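Local atomic coordinates of SorB (Sorangium cellulosum, PDB entry 6B2V), a protein that supplies the pyran synthase domain from module nine of the sorangicin polyketide assembly line, which probably closes a pyran ring in the growing chain. Residues R72-A77 / L103-S108; A140-L145 / D269-D274; A179-S184 / A188-Q193. One frame throughout, in Å; residues are numbered along the deposited sequence.

Contact 1 of 3, residues R72-A77 / L103-S108; sequences RAAAEA and LRVVLS
This is a buried helix-on-strand contact, apolar in its side chains, in which A74 and A75 of helix 64-77 rest on V105 and L107 of strand 101-110. It lies in the predicted N-terminal hotdog fold, whose sheet curls around a central helix. The evidence for face packing is the 9.3 Å closest approach of the two segment axes and their crossing angle of -59°. CB of A74 is aimed at the strand and abuts CG1 of V105 at 3.7 Å. That methyl sits between the backbone N and the carbonyl carbon of V105 (chi1 57°), which turns it up toward the helix. Two residues further along the strand, on the same face, L107 reaches out with CD1 anti to CA (chi2 179°), fully extended to that methyl. CD1 of L107 lands on helix backbone as much as on side chain: 3.9 Å from CA of A75 and 4.1 Å from the carbonyl O of A74, while CB of A75 lies at 4.4 Å. F44 of strand 41-48 and L130 of strand 123-132 also touch A74 and A75 respectively, so other strands of the sheet share this helix face. Turned away from the strand, R72 makes a salt bridge from NH1 to OE2 of E76 at 3.0 Å, the carboxylate being met from above its plane, and its NH2 pairs with E69. Across the interface no hydrogen bond forms; with nothing but methyl, CA and carbonyl surfaces meeting, adhesion rests on burial and shape, and the small alanines bring helix backbone within touch of leucine.

Contact 2 of 3, residues A140-L145 / D269-D274; sequences ARPPAL and DVDLVD
L145 and V273 meet where the chain running between the two predicted hotdog folds passes along strand 267-273 of the C-terminal one. The linker has no regular helix or strand, yet residues A140-L145 all have polyproline II backbone angles, giving an extended strap that touches the strand at two points. The L145 side chain can be followed outward. Its CB points at the strand and lies 4.4 Å from CG1 of V273. CG stands farther off, at 5.1 Å from the same CG1, because CG is anti to the backbone N of L145 (chi1 -178°) and the chain runs alongside V273. At the tip the branches part: CD2 turns back to settle 4.3 Å from CG2 of V273, whereas CD1 heads away, 5.9 Å from CG1 of V273. H252 of strand 250-255 also touches L145, and a backbone hydrogen bond to G277 ties it to the turn between strands 267-273 and 279-289. The second point of touch is polar against apolar. D271 directs its carboxylate at the linker, with OD1 in a long, weak ion pair with R254. Just before P142, R141 runs off to one side, where its NE is hydrogen-bonded to the carbonyl O of C279; its NH2 remains 5.5 Å from OD2 of D274, too far for a bond. No hydrogen bond joins the two segments, and the interface buries 116 Å². At the proline end of the strap, CG of P142 meets OD2 of D271 at 4.2 Å, the ring and the carboxylate arm crossing at a slant.

Contact 3 of 3, residues A179-S184 / A188-Q193; sequences ASLVHS and ALASLQ
A beta hairpin of the predicted C-terminal hotdog fold, strands 178-183 and 187-192, supplies this contact, and a classic beta bulge interrupts its regular pairing. The regular part is V182 opposite L189, a hydrogen-bonded antiparallel pair: V182 N donates to L189 O at 3.0 Å and L189 N to V182 O at 2.9 Å, both nearly straight. On this face CG2 of V182 lies beside CB of L189 at 4.0 Å. The bulge lies at the other end of the pairing, where A179 and S180 both face S191. A179 N gives S191 O a straight bond of 2.9 Å, while S191 N reaches S180 O at a bent angle of 141° and from above the carbonyl plane. The psi of A179, -27°, is the near-helical value that the first residue of a bulge adopts. S180 and S191 point to one face, and with each OG between its backbone N and carbonyl carbon (chi1 74° in S180) the two hydroxyls meet in a short hydrogen bond of 2.5 Å. A water 2.8 Å from S180 OG donates to L189 O, as V182 N does. On the other face L181 pairs with A190 and H183 with A188, both non-hydrogen-bonded pairs, with CD1 of L181 4.1 Å from CB of A190. H183 is fixed in rotation by its ND1 bond to S184 O, almost in the ring plane, and meets F219 of helix 207-225 edge-to-face. With L181, H183 and A190 packed on helix 207-225, the hairpin is a piece of the sheet that wraps the central helix of a hotdog fold.

Overall arrangement
From the N terminus, contact 1 closes first, returning the chain from helix 64-77 to strand 101-110 across 25 residues that include strand 82-90, within the first hotdog fold. The chain then leaves that fold, and residues 140-145 open contact 2, which is completed only when strand 267-273 arrives 123 residues later and binds the linker to the C-terminal hotdog fold. Contact 3, a tight hairpin, opens and closes within that long excursion. Contacts 2 and 3 have centres 15 Å apart and touch directly, CD1 of L272 meeting CD1 of L192 at 3.5 Å. Contact 1 is separate, its nearest atoms about 13 Å from contact 2 and about 17 Å from contact 3, across the chain's centre.

Contact 1 of 3, residues R72-A77 / L103-S108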
ATOM      1  N   ARG A  72       8.258  -1.409  -7.503  1.00 15.48           N
ATOM      2  CA  ARG A  72       9.201  -0.325  -7.362  1.00 19.36           C
ATOM      3  C   ARG A  72      10.619  -0.849  -7.206  1.00 20.99           C
ATOM      4  O   ARG A  72      11.512  -0.344  -7.808  1.00 20.20           O
ATOM      5  CB  ARG A  72       8.854   0.526  -6.136  1.00 17.10           C
ATOM      6  CG  ARG A  72       9.750   1.740  -5.874  1.00 21.31           C
ATOM      7  CD  ARG A  72       9.837   2.045  -4.370  1.00 22.44           C
ATOM      8  NE  ARG A  72      10.456   1.014  -3.573  1.00 19.66           N
ATOM      9  CZ  ARG A  72      11.734   0.714  -3.589  1.00 21.66           C
ATOM     10  NH1 ARG A  72      12.556   1.382  -4.350  1.00 26.04           N
ATOM     11  NH2 ARG A  72      12.193  -0.229  -2.835  1.00 21.66           N
ATOM     12  N   ALA A  73      10.799  -1.860  -6.374  1.00 18.09           N
ATOM     13  CA  ALA A  73      12.110  -2.426  -6.164  1.00 18.03           C
ATOM     14  C   ALA A  73      12.661  -3.016  -7.458  1.00 20.16           C
ATOM     15  O   ALA A  73      13.818  -2.901  -7.728  1.00 22.69           O
ATOM     16  CB  ALA A  73      12.067  -3.440  -5.075  1.00 19.53           C
ATOM     17  N   ALA A  74      11.817  -3.656  -8.238  1.00 19.52           N
ATOM     18  CA  ALA A  74      12.265  -4.224  -9.504  1.00 20.60           C
ATOM     19  C   ALA A  74      12.706  -3.140 -10.478  1.00 22.21           C
ATOM     20  O   ALA A  74      13.654  -3.295 -11.178  1.00 22.49           O
ATOM     21  CB  ALA A  74      11.200  -5.117 -10.116  1.00 20.46           C
ATOM     22  N   ALA A  75      11.963  -2.063 -10.530  1.00 20.29           N
ATOM     23  CA  ALA A  75      12.318  -0.959 -11.365  1.00 19.80           C
ATOM     24  C   ALA A  75      13.639  -0.336 -10.903  1.00 23.58           C
ATOM     25  O   ALA A  75      14.418   0.055 -11.724  1.00 24.80           O
ATOM     26  CB  ALA A  75      11.214   0.069 -11.395  1.00 19.00           C
ATOM     27  N   GLU A  76      13.853  -0.244  -9.589  1.00 20.00           N
ATOM     28  CA  GLU A  76      15.107   0.294  -9.034  1.00 23.36           C
ATOM     29  C   GLU A  76      16.245  -0.614  -9.428  1.00 28.70           C
ATOM     30  O   GLU A  76      17.304  -0.158  -9.710  1.00 29.05           O
ATOM     31  CB  GLU A  76      15.070   0.507  -7.505  1.00 25.05           C
ATOM     32  CG  GLU A  76      16.157   1.395  -6.973  1.00 32.54           C
ATOM     33  CD  GLU A  76      15.911   1.936  -5.580  1.00 34.31           C
ATOM     34  OE1 GLU A  76      16.186   3.102  -5.349  1.00 34.02           O
ATOM     35  OE2 GLU A  76      15.483   1.191  -4.741  1.00 31.78           O
ATOM     36  N   ALA A  77      16.007  -1.916  -9.466  1.00 25.64           N
ATOM     37  CA  ALA A  77      17.019  -2.889  -9.871  1.00 27.03           C
ATOM     38  C   ALA A  77      17.400  -2.797 -11.319  1.00 28.32           C
ATOM     39  O   ALA A  77      18.518  -3.066 -11.685  1.00 30.21           O
ATOM     40  CB  ALA A  77      16.658  -4.294  -9.497  1.00 25.76           C
ATOM     41  N   LEU A 103       7.238 -15.644  -7.448  1.00 18.30           N
ATOM     42  CA  LEU A 103       6.484 -14.504  -7.926  1.00 18.90           C
ATOM     43  C   LEU A 103       7.365 -13.785  -8.921  1.00 16.81           C
ATOM     44  O   LEU A 103       8.507 -13.588  -8.647  1.00 18.10           O
ATOM     45  CB  LEU A 103       6.121 -13.581  -6.776  1.00 19.09           C
ATOM     46  CG  LEU A 103       4.945 -12.670  -6.929  1.00 20.91           C
ATOM     47  CD1 LEU A 103       3.696 -13.390  -7.297  1.00 17.23           C
ATOM     48  CD2 LEU A 103       4.730 -11.943  -5.631  1.00 18.43           C
ATOM     49  N   ARG A 104       6.791 -13.411 -10.041  1.00 16.93           N
ATOM     50  CA  ARG A 104       7.511 -12.729 -11.092  1.00 19.21           C
ATOM     51  C   ARG A 104       6.880 -11.413 -11.425  1.00 18.35           C
ATOM     52  O   ARG A 104       5.721 -11.313 -11.367  1.00 18.10           O
ATOM     53  CB  ARG A 104       7.554 -13.606 -12.341  1.00 20.05           C
ATOM     54  CG  ARG A 104       8.370 -13.038 -13.468  1.00 22.99           C
ATOM     55  CD  ARG A 104       8.297 -13.874 -14.728  1.00 24.32           C
ATOM     56  NE  ARG A 104       8.635 -15.272 -14.519  1.00 26.47           N
ATOM     57  CZ  ARG A 104       8.338 -16.217 -15.400  1.00 32.69           C
ATOM     58  NH1 ARG A 104       7.684 -15.908 -16.488  1.00 28.05           N
ATOM     59  NH2 ARG A 104       8.657 -17.466 -15.192  1.00 32.49           N
ATOM     60  N   VAL A 105       7.696 -10.409 -11.691  1.00 17.84           N
ATOM     61  CA  VAL A 105       7.196  -9.130 -12.084  1.00 18.15           C
ATOM     62  C   VAL A 105       7.846  -8.771 -13.396  1.00 19.00           C
ATOM     63  O   VAL A 105       9.017  -8.796 -13.496  1.00 20.84           O
ATOM     64  CB  VAL A 105       7.427  -8.053 -11.000  1.00 18.52           C
ATOM     65  CG1 VAL A 105       8.867  -7.929 -10.638  1.00 20.43           C
ATOM     66  CG2 VAL A 105       6.895  -6.723 -11.435  1.00 18.74           C
ATOM     67  N   VAL A 106       7.040  -8.429 -14.373  1.00 18.38           N
ATOM     68  CA  VAL A 106       7.498  -8.064 -15.694  1.00 20.92           C
ATOM     69  C   VAL A 106       7.256  -6.580 -15.952  1.00 19.61           C
ATOM     70  O   VAL A 106       6.206  -6.093 -15.731  1.00 18.11           O
ATOM     71  CB  VAL A 106       6.744  -8.890 -16.752  1.00 22.36           C
ATOM     72  CG1 VAL A 106       7.171  -8.529 -18.163  1.00 25.50           C
ATOM     73  CG2 VAL A 106       6.984 -10.340 -16.533  1.00 22.69           C
ATOM     74  N   LEU A 107       8.273  -5.897 -16.438  1.00 20.30           N
ATOM     75  CA  LEU A 107       8.205  -4.496 -16.739  1.00 21.13           C
ATOM     76  C   LEU A 107       8.258  -4.297 -18.229  1.00 24.66           C
ATOM     77  O   LEU A 107       9.079  -4.850 -18.834  1.00 28.05           O
ATOM     78  CB  LEU A 107       9.403  -3.795 -16.145  1.00 22.60           C
ATOM     79  CG  LEU A 107       9.640  -3.973 -14.652  1.00 22.42           C
ATOM     80  CD1 LEU A 107      10.898  -3.220 -14.230  1.00 22.28           C
ATOM     81  CD2 LEU A 107       8.439  -3.444 -13.904  1.00 20.25           C
ATOM     82  N   SER A 108       7.371  -3.507 -18.771  1.00 23.42           N
ATOM     83  CA  SER A 108       7.316  -3.226 -20.191  1.00 26.18           C
ATOM     84  C   SER A 108       7.189  -1.729 -20.455  1.00 28.96           C
ATOM     85  O   SER A 108       6.719  -1.014 -19.655  1.00 24.93           O
ATOM     86  CB  SER A 108       6.165  -3.955 -20.806  1.00 29.30           C
ATOM     87  OG  SER A 108       4.964  -3.555 -20.235  1.00 31.70           O
TER

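Contact 2 of 3, residues A140-L145 / D269-D274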
ATOM      1  N   ALA A 140       2.715  18.225  -7.394  1.00 22.43           N
ATOM      2  CA  ALA A 140       3.466  18.883  -6.375  1.00 22.83           C
ATOM      3  C   ALA A 140       3.045  18.303  -5.050  1.00 18.90           C
ATOM      4  O   ALA A 140       1.930  17.990  -4.841  1.00 22.08           O
ATOM      5  CB  ALA A 140       3.198  20.377  -6.385  1.00 24.63           C
ATOM      6  N   ARG A 141       4.012  18.221  -4.176  1.00 22.05           N
ATOM      7  CA  ARG A 141       3.814  17.707  -2.859  1.00 18.89           C
ATOM      8  C   ARG A 141       2.749  18.588  -2.269  1.00 20.15           C
ATOM      9  O   ARG A 141       2.818  19.746  -2.311  1.00 21.22           O
ATOM     10  CB  ARG A 141       5.118  17.889  -2.075  1.00 19.60           C
ATOM     11  CG  ARG A 141       5.166  17.180  -0.750  1.00 18.71           C
ATOM     12  CD  ARG A 141       6.420  17.432   0.059  1.00 22.11           C
ATOM     13  NE  ARG A 141       6.792  16.327   0.885  1.00 24.22           N
ATOM     14  CZ  ARG A 141       7.745  16.364   1.793  1.00 23.79           C
ATOM     15  NH1 ARG A 141       8.396  17.488   2.012  1.00 31.05           N
ATOM     16  NH2 ARG A 141       8.051  15.290   2.471  1.00 20.89           N
ATOM     17  N   PRO A 142       1.826  17.988  -1.572  1.00 18.50           N
ATOM     18  CA  PRO A 142       0.774  18.725  -0.916  1.00 19.88           C
ATOM     19  C   PRO A 142       1.386  19.578   0.145  1.00 20.23           C
ATOM     20  O   PRO A 142       2.416  19.328   0.693  1.00 18.92           O
ATOM     21  CB  PRO A 142      -0.040  17.637  -0.215  1.00 21.27           C
ATOM     22  CG  PRO A 142       0.252  16.412  -0.917  1.00 21.82           C
ATOM     23  CD  PRO A 142       1.581  16.557  -1.591  1.00 20.48           C
ATOM     24  N   PRO A 143       0.635  20.581   0.521  1.00 18.31           N
ATOM     25  CA  PRO A 143       1.049  21.446   1.605  1.00 19.94           C
ATOM     26  C   PRO A 143       1.050  20.654   2.921  1.00 15.21           C
ATOM     27  O   PRO A 143       0.437  19.672   3.036  1.00 15.44           O
ATOM     28  CB  PRO A 143      -0.048  22.493   1.698  1.00 24.44           C
ATOM     29  CG  PRO A 143      -0.789  22.373   0.469  1.00 28.86           C
ATOM     30  CD  PRO A 143      -0.629  20.998  -0.072  1.00 24.93           C
ATOM     31  N   ALA A 144       1.756  21.163   3.900  1.00 15.49           N
ATOM     32  CA  ALA A 144       1.799  20.468   5.173  1.00 14.34           C
ATOM     33  C   ALA A 144       0.410  20.387   5.784  1.00 14.14           C
ATOM     34  O   ALA A 144      -0.299  21.295   5.719  1.00 15.79           O
ATOM     35  CB  ALA A 144       2.738  21.145   6.139  1.00 14.97           C
ATOM     36  N   LEU A 145       0.103  19.246   6.384  1.00 10.67           N
ATOM     37  CA  LEU A 145      -1.174  19.020   6.996  1.00 11.11           C
ATOM     38  C   LEU A 145      -1.297  19.677   8.360  1.00 11.37           C
ATOM     39  O   LEU A 145      -0.454  19.526   9.163  1.00 11.72           O
ATOM     40  CB  LEU A 145      -1.422  17.549   7.149  1.00 10.40           C
ATOM     41  CG  LEU A 145      -2.755  17.136   7.752  1.00 10.25           C
ATOM     42  CD1 LEU A 145      -3.851  17.563   6.773  1.00 12.63           C
ATOM     43  CD2 LEU A 145      -2.749  15.635   7.922  1.00 11.70           C
ATOM     44  N   ASP A 269      -8.858   8.777  -0.307  1.00 10.52           N
ATOM     45  CA  ASP A 269      -7.531   9.370  -0.379  1.00 12.07           C
ATOM     46  C   ASP A 269      -6.886   9.180   1.021  1.00 12.13           C
ATOM     47  O   ASP A 269      -7.569   9.282   1.999  1.00 11.42           O
ATOM     48  CB  ASP A 269      -7.573  10.863  -0.725  1.00 13.09           C
ATOM     49  CG  ASP A 269      -8.104  11.147  -2.119  1.00 17.04           C
ATOM     50  OD1 ASP A 269      -7.978  10.345  -2.977  1.00 14.27           O
ATOM     51  OD2 ASP A 269      -8.677  12.198  -2.269  1.00 19.12           O
ATOM     52  N   VAL A 270      -5.620   8.789   1.078  1.00 10.78           N
ATOM     53  CA  VAL A 270      -4.975   8.647   2.356  1.00  9.87           C
ATOM     54  C   VAL A 270      -3.503   9.073   2.283  1.00 10.21           C
ATOM     55  O   VAL A 270      -2.810   8.616   1.483  1.00 12.23           O
ATOM     56  CB  VAL A 270      -5.209   7.249   2.962  1.00 11.89           C
ATOM     57  CG1 VAL A 270      -4.680   6.123   2.116  1.00 11.71           C
ATOM     58  CG2 VAL A 270      -4.585   7.168   4.309  1.00 12.60           C
ATOM     59  N   ASP A 271      -3.068   9.906   3.209  1.00 10.04           N
ATOM     60  CA  ASP A 271      -1.715  10.354   3.218  1.00 11.34           C
ATOM     61  C   ASP A 271      -0.999   9.930   4.498  1.00 11.06           C
ATOM     62  O   ASP A 271      -1.572   9.837   5.531  1.00  9.96           O
ATOM     63  CB  ASP A 271      -1.572  11.885   3.216  1.00 10.85           C
ATOM     64  CG  ASP A 271      -1.971  12.522   1.884  1.00 19.27           C
ATOM     65  OD1 ASP A 271      -2.698  11.931   1.206  1.00 25.51           O
ATOM     66  OD2 ASP A 271      -1.524  13.548   1.512  1.00 23.08           O
ATOM     67  N   LEU A 272       0.289   9.684   4.319  1.00 10.24           N
ATOM     68  CA  LEU A 272       1.198   9.416   5.403  1.00 10.34           C
ATOM     69  C   LEU A 272       2.022  10.704   5.561  1.00 11.14           C
ATOM     70  O   LEU A 272       2.649  11.132   4.704  1.00 10.30           O
ATOM     71  CB  LEU A 272       2.135   8.252   5.114  1.00  9.53           C
ATOM     72  CG  LEU A 272       3.212   7.988   6.183  1.00 10.21           C
ATOM     73  CD1 LEU A 272       2.595   7.489   7.480  1.00 10.69           C
ATOM     74  CD2 LEU A 272       4.185   6.964   5.707  1.00 11.01           C
ATOM     75  N   VAL A 273       1.968  11.268   6.747  1.00  9.42           N
ATOM     76  CA  VAL A 273       2.668  12.480   7.051  1.00  9.13           C
ATOM     77  C   VAL A 273       3.590  12.340   8.273  1.00  9.58           C
ATOM     78  O   VAL A 273       3.398  11.539   9.088  1.00  9.51           O
ATOM     79  CB  VAL A 273       1.736  13.694   7.309  1.00  9.86           C
ATOM     80  CG1 VAL A 273       0.793  13.905   6.142  1.00 11.05           C
ATOM     81  CG2 VAL A 273       0.932  13.555   8.583  1.00 10.79           C
ATOM     82  N   ASP A 274       4.593  13.189   8.304  1.00  8.52           N
ATOM     83  CA  ASP A 274       5.475  13.229   9.444  1.00  9.24           C
ATOM     84  C   ASP A 274       4.875  14.082  10.556  1.00  9.83           C
ATOM     85  O   ASP A 274       3.810  14.564  10.485  1.00  9.91           O
ATOM     86  CB  ASP A 274       6.939  13.611   9.103  1.00 10.08           C
ATOM     87  CG  ASP A 274       7.095  15.013   8.582  1.00 10.49           C
ATOM     88  OD1 ASP A 274       6.262  15.805   8.929  1.00 10.88           O
ATOM     89  OD2 ASP A 274       8.098  15.257   7.935  1.00 11.74           O
TER

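Contact 3 of 3, residues A179-S184 / A188-Q193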
ATOM      1  N   ALA A 179      -1.184   3.617  16.707  1.00 11.11           N
ATOM      2  CA  ALA A 179      -1.246   3.793  18.144  1.00 12.72           C
ATOM      3  C   ALA A 179      -2.555   4.350  18.641  1.00 14.23           C
ATOM      4  O   ALA A 179      -2.914   4.173  19.740  1.00 18.89           O
ATOM      5  CB  ALA A 179      -0.164   4.700  18.615  1.00 15.31           C
ATOM      6  N   SER A 180      -3.221   5.085  17.802  1.00 13.25           N
ATOM      7  CA  SER A 180      -4.524   5.656  18.090  1.00 11.99           C
ATOM      8  C   SER A 180      -5.284   5.918  16.796  1.00 11.24           C
ATOM      9  O   SER A 180      -4.706   6.010  15.788  1.00 11.98           O
ATOM     10  CB  SER A 180      -4.408   6.995  18.830  1.00 13.11           C
ATOM     11  OG  SER A 180      -3.996   7.991  17.934  1.00 18.23           O
ATOM     12  N   LEU A 181      -6.602   6.006  16.884  1.00 10.93           N
ATOM     13  CA  LEU A 181      -7.428   6.289  15.750  1.00 10.60           C
ATOM     14  C   LEU A 181      -8.678   7.128  16.094  1.00 10.16           C
ATOM     15  O   LEU A 181      -9.394   6.750  16.920  1.00 12.01           O
ATOM     16  CB  LEU A 181      -7.859   4.960  15.121  1.00 10.95           C
ATOM     17  CG  LEU A 181      -8.779   4.994  13.895  1.00 12.85           C
ATOM     18  CD1 LEU A 181      -8.157   5.746  12.742  1.00 13.72           C
ATOM     19  CD2 LEU A 181      -9.062   3.581  13.402  1.00 14.88           C
ATOM     20  N   VAL A 182      -8.899   8.250  15.421  1.00 10.14           N
ATOM     21  CA  VAL A 182     -10.085   9.054  15.577  1.00 10.77           C
ATOM     22  C   VAL A 182     -10.692   9.303  14.192  1.00  9.86           C
ATOM     23  O   VAL A 182     -10.051   9.257  13.214  1.00 10.66           O
ATOM     24  CB  VAL A 182      -9.836  10.405  16.322  1.00  9.93           C
ATOM     25  CG1 VAL A 182      -9.315  10.195  17.734  1.00 11.39           C
ATOM     26  CG2 VAL A 182      -8.892  11.296  15.529  1.00  9.34           C
ATOM     27  N   HIS A 183     -11.985   9.535  14.210  1.00  9.16           N
ATOM     28  CA  HIS A 183     -12.677   9.740  12.980  1.00  9.98           C
ATOM     29  C   HIS A 183     -14.000  10.498  13.067  1.00  9.78           C
ATOM     30  O   HIS A 183     -14.563  10.598  14.071  1.00 10.43           O
ATOM     31  CB  HIS A 183     -12.897   8.356  12.307  1.00  9.03           C
ATOM     32  CG  HIS A 183     -13.966   7.505  12.915  1.00 11.44           C
ATOM     33  ND1 HIS A 183     -15.255   7.541  12.465  1.00 12.17           N
ATOM     34  CD2 HIS A 183     -13.937   6.607  13.915  1.00 14.27           C
ATOM     35  CE1 HIS A 183     -15.973   6.681  13.149  1.00 13.95           C
ATOM     36  NE2 HIS A 183     -15.206   6.107  14.041  1.00 15.64           N
ATOM     37  N   SER A 184     -14.371  11.050  11.943  1.00  8.89           N
ATOM     38  CA  SER A 184     -15.703  11.603  11.720  1.00  9.61           C
ATOM     39  C   SER A 184     -16.484  10.634  10.808  1.00 11.53           C
ATOM     40  O   SER A 184     -16.114   9.520  10.636  1.00 13.41           O
ATOM     41  CB  SER A 184     -15.691  12.968  11.031  1.00  9.80           C
ATOM     42  OG  SER A 184     -15.196  12.866   9.767  1.00 10.59           O
ATOM     43  N   ALA A 188     -10.608  10.291   8.808  1.00 11.03           N
ATOM     44  CA  ALA A 188      -9.935   9.607   9.886  1.00 10.11           C
ATOM     45  C   ALA A 188      -8.468  10.038  10.052  1.00 10.12           C
ATOM     46  O   ALA A 188      -7.820  10.340   9.134  1.00 10.46           O
ATOM     47  CB  ALA A 188      -9.978   8.108   9.655  1.00  9.77           C
ATOM     48  N   LEU A 189      -8.045  10.036  11.293  1.00  8.38           N
ATOM     49  CA  LEU A 189      -6.690  10.339  11.656  1.00  9.16           C
ATOM     50  C   LEU A 189      -6.136   9.304  12.656  1.00  9.26           C
ATOM     51  O   LEU A 189      -6.633   9.104  13.713  1.00  9.80           O
ATOM     52  CB  LEU A 189      -6.617  11.733  12.239  1.00  9.52           C
ATOM     53  CG  LEU A 189      -5.241  12.286  12.549  1.00  9.16           C
ATOM     54  CD1 LEU A 189      -4.482  12.676  11.310  1.00 10.72           C
ATOM     55  CD2 LEU A 189      -5.355  13.446  13.532  1.00 11.69           C
ATOM     56  N   ALA A 190      -5.059   8.685  12.221  1.00  8.39           N
ATOM     57  CA  ALA A 190      -4.358   7.700  13.040  1.00  8.59           C
ATOM     58  C   ALA A 190      -2.985   8.212  13.419  1.00  9.23           C
ATOM     59  O   ALA A 190      -2.328   8.725  12.613  1.00 10.31           O
ATOM     60  CB  ALA A 190      -4.171   6.393  12.294  1.00 10.73           C
ATOM     61  N   SER A 191      -2.640   8.083  14.686  1.00 10.01           N
ATOM     62  CA  SER A 191      -1.293   8.407  15.095  1.00  9.85           C
ATOM     63  C   SER A 191      -0.450   7.123  15.023  1.00 12.04           C
ATOM     64  O   SER A 191      -0.950   6.066  15.196  1.00 11.83           O
ATOM     65  CB  SER A 191      -1.230   9.050  16.446  1.00 14.80           C
ATOM     66  OG  SER A 191      -1.516   8.107  17.393  1.00 18.31           O
ATOM     67  N   LEU A 192       0.830   7.289  14.723  1.00 10.16           N
ATOM     68  CA  LEU A 192       1.733   6.169  14.548  1.00 11.80           C
ATOM     69  C   LEU A 192       2.900   6.169  15.492  1.00 11.83           C
ATOM     70  O   LEU A 192       3.358   7.172  15.865  1.00 14.95           O
ATOM     71  CB  LEU A 192       2.366   6.195  13.164  1.00 12.09           C
ATOM     72  CG  LEU A 192       1.408   6.216  12.005  1.00 10.42           C
ATOM     73  CD1 LEU A 192       2.203   6.294  10.727  1.00 13.52           C
ATOM     74  CD2 LEU A 192       0.441   5.053  11.967  1.00 11.15           C
ATOM     75  N   GLN A 193       3.306   4.982  15.867  1.00 11.10           N
ATOM     76  CA  GLN A 193       4.517   4.785  16.666  1.00 15.23           C
ATOM     77  C   GLN A 193       5.300   3.637  16.007  1.00 14.82           C
ATOM     78  O   GLN A 193       4.772   2.602  15.770  1.00 14.91           O
ATOM     79  CB  GLN A 193       4.166   4.429  18.075  1.00 18.39           C
ATOM     80  CG  GLN A 193       5.359   4.276  18.985  1.00 25.27           C
ATOM     81  CD  GLN A 193       4.934   4.125  20.426  1.00 36.67           C
ATOM     82  OE1 GLN A 193       3.899   4.642  20.839  1.00 38.78           O
ATOM     83  NE2 GLN A 193       5.708   3.367  21.183  1.00 36.97           N
TER
HETATM   84  O   HOH W   1      -5.405   9.747  16.227  1.00 17.01           O